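Side-chain contacts in 6-phosphogluconolactonase (Leishmania braziliensis, PDB 3CSS), which probably hydrolyses 6-phosphogluconolactone to 6-phosphogluconate, the second step of the oxidative stage of the pentose phosphate pathway: residues 38-43 and 140-145; 152-157 and 183-188. All blocks are in the same frame, centred on the assembly; numbering follows the deposited sequence.

Contact 1: 38-43 and 140-145; sequences PVVLAL and CLPCKQ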
ATOM      1  N   PRO A  38     -14.024  -4.955  11.977  1.00 24.88           N
ATOM      2  CA  PRO A  38     -12.779  -5.479  11.423  1.00 23.66           C
ATOM      3  C   PRO A  38     -11.589  -4.523  11.508  1.00 22.86           C
ATOM      4  O   PRO A  38     -11.761  -3.323  11.674  1.00 22.13           O
ATOM      5  CB  PRO A  38     -13.128  -5.717   9.953  1.00 24.11           C
ATOM      6  CG  PRO A  38     -14.137  -4.693   9.648  1.00 24.48           C
ATOM      7  CD  PRO A  38     -14.976  -4.587  10.916  1.00 24.65           C
ATOM      8  N   VAL A  39     -10.397  -5.097  11.410  1.00 22.48           N
ATOM      9  CA  VAL A  39      -9.173  -4.343  11.126  1.00 22.18           C
ATOM     10  C   VAL A  39      -9.185  -4.010   9.629  1.00 21.67           C
ATOM     11  O   VAL A  39      -9.436  -4.881   8.795  1.00 22.53           O
ATOM     12  CB  VAL A  39      -7.928  -5.204  11.500  1.00 22.44           C
ATOM     13  CG1 VAL A  39      -6.633  -4.652  10.900  1.00 23.66           C
ATOM     14  CG2 VAL A  39      -7.823  -5.303  13.015  1.00 23.27           C
ATOM     15  N   VAL A  40      -8.933  -2.755   9.272  1.00 20.16           N
ATOM     16  CA  VAL A  40      -8.864  -2.383   7.864  1.00 19.22           C
ATOM     17  C   VAL A  40      -7.408  -2.526   7.417  1.00 18.46           C
ATOM     18  O   VAL A  40      -6.532  -1.869   7.974  1.00 17.88           O
ATOM     19  CB  VAL A  40      -9.363  -0.928   7.616  1.00 18.83           C
ATOM     20  CG1 VAL A  40      -9.375  -0.638   6.145  1.00 19.21           C
ATOM     21  CG2 VAL A  40     -10.743  -0.723   8.199  1.00 20.45           C
ATOM     22  N   LEU A  41      -7.172  -3.384   6.421  1.00 18.36           N
ATOM     23  CA  LEU A  41      -5.821  -3.685   5.909  1.00 18.77           C
ATOM     24  C   LEU A  41      -5.746  -3.267   4.444  1.00 18.47           C
ATOM     25  O   LEU A  41      -6.542  -3.743   3.641  1.00 19.36           O
ATOM     26  CB  LEU A  41      -5.527  -5.191   6.049  1.00 19.04           C
ATOM     27  CG  LEU A  41      -4.183  -5.749   5.531  1.00 19.29           C
ATOM     28  CD1 LEU A  41      -3.019  -5.075   6.220  1.00 19.82           C
ATOM     29  CD2 LEU A  41      -4.119  -7.295   5.678  1.00 20.55           C
ATOM     30  N   ALA A  42      -4.787  -2.404   4.106  1.00 18.53           N
ATOM     31  CA  ALA A  42      -4.521  -2.052   2.718  1.00 18.26           C
ATOM     32  C   ALA A  42      -3.353  -2.889   2.219  1.00 18.47           C
ATOM     33  O   ALA A  42      -2.212  -2.794   2.734  1.00 18.56           O
ATOM     34  CB  ALA A  42      -4.194  -0.563   2.574  1.00 18.30           C
ATOM     35  N   LEU A  43      -3.641  -3.697   1.215  1.00 18.52           N
ATOM     36  CA  LEU A  43      -2.686  -4.609   0.625  1.00 18.22           C
ATOM     37  C   LEU A  43      -1.760  -3.902  -0.313  1.00 18.55           C
ATOM     38  O   LEU A  43      -2.175  -2.972  -1.033  1.00 17.74           O
ATOM     39  CB  LEU A  43      -3.438  -5.685  -0.160  1.00 18.44           C
ATOM     40  CG  LEU A  43      -4.373  -6.564   0.644  1.00 19.94           C
ATOM     41  CD1 LEU A  43      -5.102  -7.485  -0.302  1.00 24.94           C
ATOM     42  CD2 LEU A  43      -3.620  -7.318   1.742  1.00 22.12           C
ATOM     43  N   CYS A 140     -17.655   2.722   2.685  1.00 28.07           N
ATOM     44  CA  CYS A 140     -17.507   1.377   3.279  1.00 27.92           C
ATOM     45  C   CYS A 140     -16.520   1.272   4.434  1.00 27.65           C
ATOM     46  O   CYS A 140     -16.565   0.286   5.172  1.00 26.39           O
ATOM     47  CB  CYS A 140     -17.070   0.374   2.211  1.00 28.08           C
ATOM     48  SG  CYS A 140     -18.248   0.206   0.869  1.00 31.26           S
ATOM     49  N   LEU A 141     -15.589   2.235   4.537  1.00 27.05           N
ATOM     50  CA  LEU A 141     -14.609   2.259   5.615  1.00 26.64           C
ATOM     51  C   LEU A 141     -14.958   3.267   6.732  1.00 26.73           C
ATOM     52  O   LEU A 141     -15.754   4.196   6.525  1.00 26.60           O
ATOM     53  CB  LEU A 141     -13.210   2.583   5.061  1.00 26.65           C
ATOM     54  CG  LEU A 141     -12.368   1.432   4.515  1.00 26.96           C
ATOM     55  CD1 LEU A 141     -13.129   0.632   3.445  1.00 27.27           C
ATOM     56  CD2 LEU A 141     -11.037   1.995   3.988  1.00 26.49           C
ATOM     57  N   PRO A 142     -14.374   3.067   7.930  1.00 26.89           N
ATOM     58  CA  PRO A 142     -14.428   4.092   8.960  1.00 27.13           C
ATOM     59  C   PRO A 142     -13.684   5.329   8.476  1.00 26.41           C
ATOM     60  O   PRO A 142     -12.547   5.223   8.008  1.00 25.50           O
ATOM     61  CB  PRO A 142     -13.677   3.464  10.150  1.00 27.44           C
ATOM     62  CG  PRO A 142     -13.313   2.118   9.750  1.00 28.09           C
ATOM     63  CD  PRO A 142     -13.415   2.008   8.277  1.00 27.23           C
ATOM     64  N   CYS A 143     -14.337   6.486   8.583  1.00 25.96           N
ATOM     65  CA  CYS A 143     -13.764   7.746   8.118  1.00 25.40           C
ATOM     66  C   CYS A 143     -13.799   8.785   9.216  1.00 24.30           C
ATOM     67  O   CYS A 143     -14.639   8.708  10.146  1.00 24.47           O
ATOM     68  CB  CYS A 143     -14.522   8.262   6.882  1.00 25.71           C
ATOM     69  SG  CYS A 143     -14.417   7.180   5.448  1.00 29.79           S
ATOM     70  N   LYS A 144     -12.918   9.764   9.092  1.00 21.74           N
ATOM     71  CA  LYS A 144     -12.933  10.937   9.941  1.00 22.01           C
ATOM     72  C   LYS A 144     -12.767  12.204   9.107  1.00 20.86           C
ATOM     73  O   LYS A 144     -12.202  12.180   8.026  1.00 19.57           O
ATOM     74  CB  LYS A 144     -11.866  10.806  11.020  1.00 22.01           C
ATOM     75  CG  LYS A 144     -12.288   9.814  12.103  1.00 24.57           C
ATOM     76  CD  LYS A 144     -11.598  10.083  13.428  1.00 27.88           C
ATOM     77  CE  LYS A 144     -12.554   9.945  14.595  1.00 29.03           C
ATOM     78  NZ  LYS A 144     -11.880  10.328  15.859  1.00 31.81           N
ATOM     79  N   GLN A 145     -13.296  13.314   9.613  1.00 20.68           N
ATOM     80  CA  GLN A 145     -13.187  14.584   8.910  1.00 20.76           C
ATOM     81  C   GLN A 145     -11.743  15.042   8.897  1.00 19.53           C
ATOM     82  O   GLN A 145     -11.041  14.899   9.891  1.00 20.90           O
ATOM     83  CB  GLN A 145     -14.050  15.642   9.574  1.00 21.77           C
ATOM     84  CG  GLN A 145     -14.060  16.961   8.787  1.00 24.00           C
ATOM     85  CD  GLN A 145     -15.454  17.455   8.475  1.00 24.60           C
ATOM     86  OE1 GLN A 145     -16.434  16.888   8.930  1.00 26.10           O
ATOM     87  NE2 GLN A 145     -15.547  18.546   7.713  1.00 26.48           N
TER
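Val40 meets Leu141 and Pro142 where strand 39-43 faces the turn that follows helix 123-140. Along 38-43, Val39 and Leu41 turn their side chains to the other side of the strand, and Val40 alone reaches across to 140-145, its CA 7.7 Å from the CA of Leu141. Its two methyls divide the work. CG1 lies anti to the backbone N (chi1 -175°) and meets the isobutyl end of Leu141, with 3.8 Å between Val40 CG1 and Leu141 CD2; the two side chains cross at a slant. The same torsion sets CG2 beside the backbone N, where it meets the ring of Pro142 end-on at its CD-CG edge, Val40 CG2 lying 3.8 Å from Pro142 CD and 4.1 Å from Pro142 CG. A branched residue suits this place, since one CB supplies a methyl to each of two successive neighbours and an extended strand accommodates the branch easily. Leu141 is the first residue to leave helical geometry, and its longer side chain brings CD2 inward although its CB does not point at the strand. Pro142 has no backbone N-H to satisfy and offers the carbon edge of its ring, on the more exposed side of the patch. The backbone N of Val40 is taken by Asp157, while Gln70 of strand 69-77 packs against both Val40 and Leu141. The contact is thus apolar packing at the beginning of a parallel strand of the central sheet, against a helix-to-strand connection, in an alpha/beta fold of the glucosamine-6-phosphate isomerase/6-phosphogluconolactonase family.

Contact 2: 152-157 and 183-188; sequences SVPVVD and EHVVSV
The backbones of 152-157 and 183-188 do not pair as strands: 152-154 runs antiparallel to 143-145 in a two-stranded sheet, whereas 186-188 belongs to the edge strand of the large mixed sheet, and side chains bridge them. Val185, just ahead of that edge strand, supplies both methyls. CG1 stands anti to the backbone N (chi1 171°) and meets the end of the Pro154 ring, with Val185 CG1 3.7 Å from Pro154 CD and 3.8 Å from Pro154 CG. CG2, set beside the backbone N, touches the same ring carbon, Val185 CG2 to Pro154 CD being 3.8 Å. Pro154 CD therefore sits in front of the fork between the two methyls, nearly equidistant from both, and ring and isopropyl group meet head-on. CG2 has a second neighbour in the backbone, since Ser152 O lies 3.7 Å from Val185 CG2, a van der Waals contact. The CB of Ser152 points away from 183-188, so this residue takes part through its carbonyl. Proline suits its place because its ring closes on the backbone N, so CD presents carbon there and no N-H has to be satisfied, and valine because its compact branch fills a buried position without a long, flexible chain. Val208 of helix 206-211 also packs against Val185. Glu134 OE1 of helix 123-140 accepts both backbone N-H groups, Val185 N and Val186 N, consistent with a well-held backbone where the methyls project. The arrangement is that of a small beta hairpin laid, through Pro154 and the carbonyl of Ser152, against the entry to an edge strand of a mixed alpha/beta sheet.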
ATOM      1  N   SER A 152     -13.576  14.084   4.156  1.00 18.38           N
ATOM      2  CA  SER A 152     -13.171  13.032   5.085  1.00 18.50           C
ATOM      3  C   SER A 152     -12.111  12.107   4.488  1.00 18.13           C
ATOM      4  O   SER A 152     -11.881  12.088   3.263  1.00 18.16           O
ATOM      5  CB  SER A 152     -14.382  12.212   5.522  1.00 19.26           C
ATOM      6  OG  SER A 152     -15.328  13.073   6.118  1.00 21.88           O
ATOM      7  N   VAL A 153     -11.483  11.343   5.378  1.00 17.63           N
ATOM      8  CA  VAL A 153     -10.446  10.388   5.024  1.00 17.42           C
ATOM      9  C   VAL A 153     -10.791   9.041   5.660  1.00 17.68           C
ATOM     10  O   VAL A 153     -11.202   9.006   6.829  1.00 17.64           O
ATOM     11  CB  VAL A 153      -9.037  10.878   5.514  1.00 17.98           C
ATOM     12  CG1 VAL A 153      -8.928  10.915   7.054  1.00 18.11           C
ATOM     13  CG2 VAL A 153      -7.955  10.024   4.939  1.00 17.38           C
ATOM     14  N   PRO A 154     -10.654   7.942   4.892  1.00 18.38           N
ATOM     15  CA  PRO A 154     -10.776   6.637   5.521  1.00 18.41           C
ATOM     16  C   PRO A 154      -9.586   6.416   6.446  1.00 17.92           C
ATOM     17  O   PRO A 154      -8.469   6.826   6.130  1.00 18.94           O
ATOM     18  CB  PRO A 154     -10.785   5.658   4.342  1.00 18.70           C
ATOM     19  CG  PRO A 154     -10.096   6.344   3.243  1.00 19.74           C
ATOM     20  CD  PRO A 154     -10.346   7.833   3.451  1.00 17.96           C
ATOM     21  N   VAL A 155      -9.858   5.843   7.615  1.00 18.29           N
ATOM     22  CA  VAL A 155      -8.828   5.553   8.608  1.00 17.91           C
ATOM     23  C   VAL A 155      -8.478   4.087   8.485  1.00 17.95           C
ATOM     24  O   VAL A 155      -9.270   3.201   8.824  1.00 17.93           O
ATOM     25  CB  VAL A 155      -9.281   5.909  10.036  1.00 17.68           C
ATOM     26  CG1 VAL A 155      -8.191   5.558  11.036  1.00 18.11           C
ATOM     27  CG2 VAL A 155      -9.649   7.395  10.105  1.00 18.66           C
ATOM     28  N   VAL A 156      -7.299   3.832   7.932  1.00 17.10           N
ATOM     29  CA  VAL A 156      -6.832   2.466   7.724  1.00 16.72           C
ATOM     30  C   VAL A 156      -6.031   2.014   8.945  1.00 16.63           C
ATOM     31  O   VAL A 156      -5.171   2.744   9.426  1.00 17.01           O
ATOM     32  CB  VAL A 156      -6.005   2.376   6.427  1.00 17.23           C
ATOM     33  CG1 VAL A 156      -5.456   0.975   6.242  1.00 15.86           C
ATOM     34  CG2 VAL A 156      -6.852   2.822   5.246  1.00 18.14           C
ATOM     35  N   ASP A 157      -6.279   0.804   9.436  1.00 15.75           N
ATOM     36  CA  ASP A 157      -5.515   0.278  10.584  1.00 16.37           C
ATOM     37  C   ASP A 157      -4.067  -0.091  10.226  1.00 16.24           C
ATOM     38  O   ASP A 157      -3.116   0.279  10.935  1.00 16.17           O
ATOM     39  CB  ASP A 157      -6.218  -0.929  11.215  1.00 16.24           C
ATOM     40  CG  ASP A 157      -7.523  -0.549  11.876  1.00 17.82           C
ATOM     41  OD1 ASP A 157      -7.457   0.045  12.974  1.00 19.72           O
ATOM     42  OD2 ASP A 157      -8.586  -0.790  11.277  1.00 18.42           O
ATOM     43  N   GLU A 183      -5.339  16.521  -2.157  1.00 22.76           N
ATOM     44  CA  GLU A 183      -6.769  16.835  -2.261  1.00 22.45           C
ATOM     45  C   GLU A 183      -7.697  15.619  -2.342  1.00 21.41           C
ATOM     46  O   GLU A 183      -8.902  15.743  -2.104  1.00 22.09           O
ATOM     47  CB  GLU A 183      -7.008  17.695  -3.509  1.00 22.97           C
ATOM     48  CG  GLU A 183      -6.331  19.059  -3.485  1.00 25.28           C
ATOM     49  CD  GLU A 183      -6.590  19.872  -4.750  0.50 27.58           C
ATOM     50  OE1 GLU A 183      -6.959  19.279  -5.792  0.50 29.24           O
ATOM     51  OE2 GLU A 183      -6.417  21.108  -4.703  0.50 28.65           O
ATOM     52  N   HIS A 184      -7.176  14.463  -2.735  1.00 18.96           N
ATOM     53  CA  HIS A 184      -8.017  13.283  -2.954  1.00 18.85           C
ATOM     54  C   HIS A 184      -7.663  12.136  -2.019  1.00 17.90           C
ATOM     55  O   HIS A 184      -6.546  12.052  -1.510  1.00 17.72           O
ATOM     56  CB  HIS A 184      -7.915  12.819  -4.411  1.00 18.67           C
ATOM     57  CG  HIS A 184      -8.250  13.883  -5.412  1.00 20.04           C
ATOM     58  ND1 HIS A 184      -7.287  14.646  -6.035  1.00 19.66           N
ATOM     59  CD2 HIS A 184      -9.440  14.302  -5.908  1.00 21.02           C
ATOM     60  CE1 HIS A 184      -7.867  15.483  -6.879  1.00 20.34           C
ATOM     61  NE2 HIS A 184      -9.176  15.309  -6.808  1.00 20.15           N
ATOM     62  N   VAL A 185      -8.633  11.253  -1.794  1.00 17.46           N
ATOM     63  CA  VAL A 185      -8.395   9.978  -1.106  1.00 17.18           C
ATOM     64  C   VAL A 185      -7.663   8.991  -2.030  1.00 16.41           C
ATOM     65  O   VAL A 185      -6.750   8.297  -1.603  1.00 16.55           O
ATOM     66  CB  VAL A 185      -9.735   9.344  -0.634  1.00 17.49           C
ATOM     67  CG1 VAL A 185      -9.548   7.949  -0.114  1.00 16.14           C
ATOM     68  CG2 VAL A 185     -10.412  10.225   0.438  1.00 18.62           C
ATOM     69  N   VAL A 186      -8.112   8.904  -3.282  1.00 15.48           N
ATOM     70  CA  VAL A 186      -7.469   8.067  -4.292  1.00 14.80           C
ATOM     71  C   VAL A 186      -6.964   8.970  -5.410  1.00 14.91           C
ATOM     72  O   VAL A 186      -7.722   9.785  -5.961  1.00 16.18           O
ATOM     73  CB  VAL A 186      -8.452   7.007  -4.890  1.00 14.08           C
ATOM     74  CG1 VAL A 186      -7.748   6.097  -5.865  1.00 14.81           C
ATOM     75  CG2 VAL A 186      -9.117   6.212  -3.796  1.00 16.92           C
ATOM     76  N   SER A 187      -5.681   8.837  -5.731  1.00 15.71           N
ATOM     77  CA  SER A 187      -5.066   9.627  -6.782  1.00 15.45           C
ATOM     78  C   SER A 187      -4.592   8.693  -7.902  1.00 15.44           C
ATOM     79  O   SER A 187      -4.908   7.503  -7.908  1.00 15.91           O
ATOM     80  CB  SER A 187      -3.902  10.421  -6.201  1.00 15.97           C
ATOM     81  OG  SER A 187      -3.416  11.403  -7.106  1.00 17.12           O
ATOM     82  N   VAL A 188      -3.849   9.252  -8.850  1.00 14.91           N
ATOM     83  CA  VAL A 188      -3.474   8.558 -10.066  1.00 15.19           C
ATOM     84  C   VAL A 188      -2.007   8.799 -10.421  1.00 15.38           C
ATOM     85  O   VAL A 188      -1.411   9.805 -10.023  1.00 15.00           O
ATOM     86  CB  VAL A 188      -4.380   9.019 -11.235  1.00 15.18           C
ATOM     87  CG1 VAL A 188      -5.838   8.719 -10.891  1.00 15.16           C
ATOM     88  CG2 VAL A 188      -4.182  10.498 -11.555  1.00 15.03           C
TER

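After strand 7-10 and helix 14-30 the chain lays down strand 39-43 inside the large sheet, then strand 69-77 and several helices before helix 123-140 delivers it to 140-145; there contact 1 closes a loop of 96 residues. The strand 143-145 turns back as 152-154, and contact 2 closes a second, shorter loop of 25 residues at 183-188. The two loops are in series, neither nested nor crossed. Pro142 O and Val155 N, probably hydrogen-bonded where the hairpin's two arms begin and end, join the two contacts. Together they tie the lead-in to the hairpin to the inner strand 39-43, and its second strand to the approach to edge strand 186-189.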